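Local coordinates for protein pollen allergen Phl p 6 (Phleum pratense, PDB 6TRK) that acts as a timothy grass pollen allergen of the Poa p IX/Phl p VI family, here in a fold-stabilised variant, with a possible but unconfirmed ribonuclease-related role, at residues 35-40 with 84-89. The protein carries 1 engineered substitution. Sequence-based numbering, arbitrary orientation.
Sequences KTFEAA and EAFVLH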
loop_
_atom_site.group_PDB
_atom_site.type_symbol
_atom_site.label_atom_id
_atom_site.label_comp_id
_atom_site.label_asym_id
_atom_site.label_seq_id
_atom_site.Cartn_x
_atom_site.Cartn_y
_atom_site.Cartn_z
ATOM N N LYS A 35 -0.895 4.774 -13.858
ATOM C CA LYS A 35 0.267 4.100 -14.432
ATOM C C LYS A 35 1.562 4.600 -13.811
ATOM O O LYS A 35 2.484 3.812 -13.570
ATOM C CB LYS A 35 0.286 4.296 -15.942
ATOM C CG LYS A 35 1.380 3.563 -16.680
ATOM C CD LYS A 35 1.543 4.042 -18.156
ATOM C CE LYS A 35 0.353 4.854 -18.723
ATOM N NZ LYS A 35 0.524 6.361 -18.724
ATOM N N THR A 36 1.642 5.914 -13.543
ATOM C CA THR A 36 2.816 6.495 -12.902
ATOM C C THR A 36 2.968 5.986 -11.476
ATOM O O THR A 36 4.055 5.546 -11.065
ATOM C CB THR A 36 2.702 8.025 -12.941
ATOM O OG1 THR A 36 2.733 8.502 -14.313
ATOM C CG2 THR A 36 3.802 8.691 -12.126
ATOM N N PHE A 37 1.877 6.027 -10.710
ATOM C CA PHE A 37 1.902 5.540 -9.334
ATOM C C PHE A 37 2.310 4.068 -9.284
ATOM O O PHE A 37 3.153 3.653 -8.474
ATOM C CB PHE A 37 0.503 5.721 -8.701
ATOM C CG PHE A 37 0.293 4.873 -7.494
ATOM C CD1 PHE A 37 0.732 5.293 -6.259
ATOM C CD2 PHE A 37 -0.295 3.636 -7.581
ATOM C CE1 PHE A 37 0.575 4.519 -5.132
ATOM C CE2 PHE A 37 -0.420 2.817 -6.456
ATOM C CZ PHE A 37 -0.004 3.262 -5.243
ATOM N N GLU A 38 1.695 3.261 -10.140
ATOM C CA GLU A 38 1.914 1.830 -10.091
ATOM C C GLU A 38 3.363 1.476 -10.394
ATOM O O GLU A 38 3.938 0.583 -9.753
ATOM C CB GLU A 38 0.974 1.134 -11.059
ATOM C CG GLU A 38 0.862 -0.337 -10.793
ATOM C CD GLU A 38 1.921 -1.137 -11.508
ATOM O OE1 GLU A 38 2.130 -2.307 -11.126
ATOM O OE2 GLU A 38 2.549 -0.594 -12.443
ATOM N N ALA A 39 3.977 2.169 -11.354
ATOM C CA ALA A 39 5.381 1.923 -11.662
ATOM C C ALA A 39 6.287 2.295 -10.498
ATOM O O ALA A 39 7.257 1.584 -10.207
ATOM C CB ALA A 39 5.772 2.697 -12.909
ATOM N N ALA A 40 5.987 3.393 -9.821
ATOM C CA ALA A 40 6.789 3.774 -8.671
ATOM C C ALA A 40 6.529 2.851 -7.493
ATOM O O ALA A 40 7.463 2.463 -6.772
ATOM C CB ALA A 40 6.490 5.230 -8.285
ATOM N N GLU A 84 -7.567 6.429 -7.333
ATOM C CA GLU A 84 -8.179 6.571 -6.007
ATOM C C GLU A 84 -8.678 5.239 -5.456
ATOM O O GLU A 84 -8.591 5.018 -4.244
ATOM C CB GLU A 84 -9.288 7.596 -6.057
ATOM C CG GLU A 84 -8.759 9.024 -6.394
ATOM C CD GLU A 84 -7.855 9.639 -5.309
ATOM O OE1 GLU A 84 -7.941 9.245 -4.121
ATOM O OE2 GLU A 84 -7.059 10.541 -5.647
ATOM N N ALA A 85 -9.111 4.311 -6.320
ATOM C CA ALA A 85 -9.514 2.998 -5.832
ATOM C C ALA A 85 -8.343 2.253 -5.210
ATOM O O ALA A 85 -8.487 1.621 -4.161
ATOM C CB ALA A 85 -10.107 2.144 -6.946
ATOM N N PHE A 86 -7.168 2.308 -5.850
ATOM C CA PHE A 86 -6.004 1.680 -5.244
ATOM C C PHE A 86 -5.663 2.294 -3.885
ATOM O O PHE A 86 -5.473 1.569 -2.883
ATOM C CB PHE A 86 -4.785 1.796 -6.172
ATOM C CG PHE A 86 -3.627 0.910 -5.748
ATOM C CD1 PHE A 86 -2.824 1.231 -4.670
ATOM C CD2 PHE A 86 -3.335 -0.258 -6.444
ATOM C CE1 PHE A 86 -1.787 0.424 -4.257
ATOM C CE2 PHE A 86 -2.246 -1.052 -6.059
ATOM C CZ PHE A 86 -1.487 -0.707 -4.960
ATOM N N VAL A 87 -5.523 3.619 -3.852
ATOM C CA VAL A 87 -5.088 4.337 -2.668
ATOM C C VAL A 87 -6.036 4.097 -1.507
ATOM O O VAL A 87 -5.595 3.831 -0.390
ATOM C CB VAL A 87 -4.976 5.833 -2.991
ATOM C CG1 VAL A 87 -4.790 6.659 -1.721
ATOM C CG2 VAL A 87 -3.808 6.077 -3.944
ATOM N N LEU A 88 -7.345 4.152 -1.774
ATOM C CA LEU A 88 -8.320 3.946 -0.709
ATOM C C LEU A 88 -8.192 2.554 -0.113
ATOM O O LEU A 88 -8.202 2.383 1.112
ATOM C CB LEU A 88 -9.729 4.197 -1.249
ATOM C CG LEU A 88 -10.879 3.874 -0.331
ATOM C CD1 LEU A 88 -10.858 4.797 0.856
ATOM C CD2 LEU A 88 -12.189 4.046 -1.070
ATOM N N HIS A 89 -8.132 1.527 -0.954
ATOM C CA HIS A 89 -8.160 0.176 -0.388
ATOM C C HIS A 89 -6.811 -0.239 0.178
ATOM O O HIS A 89 -6.757 -0.957 1.189
ATOM C CB HIS A 89 -8.659 -0.809 -1.432
ATOM C CG HIS A 89 -10.095 -0.587 -1.783
ATOM N ND1 HIS A 89 -10.508 0.318 -2.746
ATOM C CD2 HIS A 89 -11.221 -1.095 -1.235
ATOM C CE1 HIS A 89 -11.827 0.331 -2.796
ATOM N NE2 HIS A 89 -12.288 -0.514 -1.880
#
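Phe37 and Phe86 meet in the interior of the protein and illustrate how two helical segments can touch through one aromatic pair, itself part of a larger aromatic cluster between the helices. The rings form a T-shaped (edge-to-face) stack, with centroids 4.9 Å apart and planes inclined at 64°. Phe37 supplies the edge: its CE2 lies 3.4 Å from CD1 of Phe86, above one face and displaced toward the rim, while its CZ comes within 3.5 Å of Phe86 CE1. Both side chains leave their helices toward the opposite segment with CG anti to the backbone N (chi1 161° for Phe37, -167° for Phe86), which lets the two rings span the gap between the helices.

Between the two segments the contact is wholly apolar; the side-chain hydrogen bond lies within 84-89. There the ND1 of His89 donates a nearly straight bond of 2.8 Å to Ala85 O, a carbonyl that also accepts the backbone N of His89; the ND1 bond, with its acceptor in the ring plane, holds the imidazole against its own helix.

The aromatic cluster continues through Phe41, whose ring meets both phenylalanines, and Tyr83, edge-to-face with Phe37. Phe18 and Met22 of helix 2-23 pack on Phe37, and Ala70 and Ala74 of helix 60-76 touch Phe86, placing the pair in the hydrophobic core of a four-helix bundle.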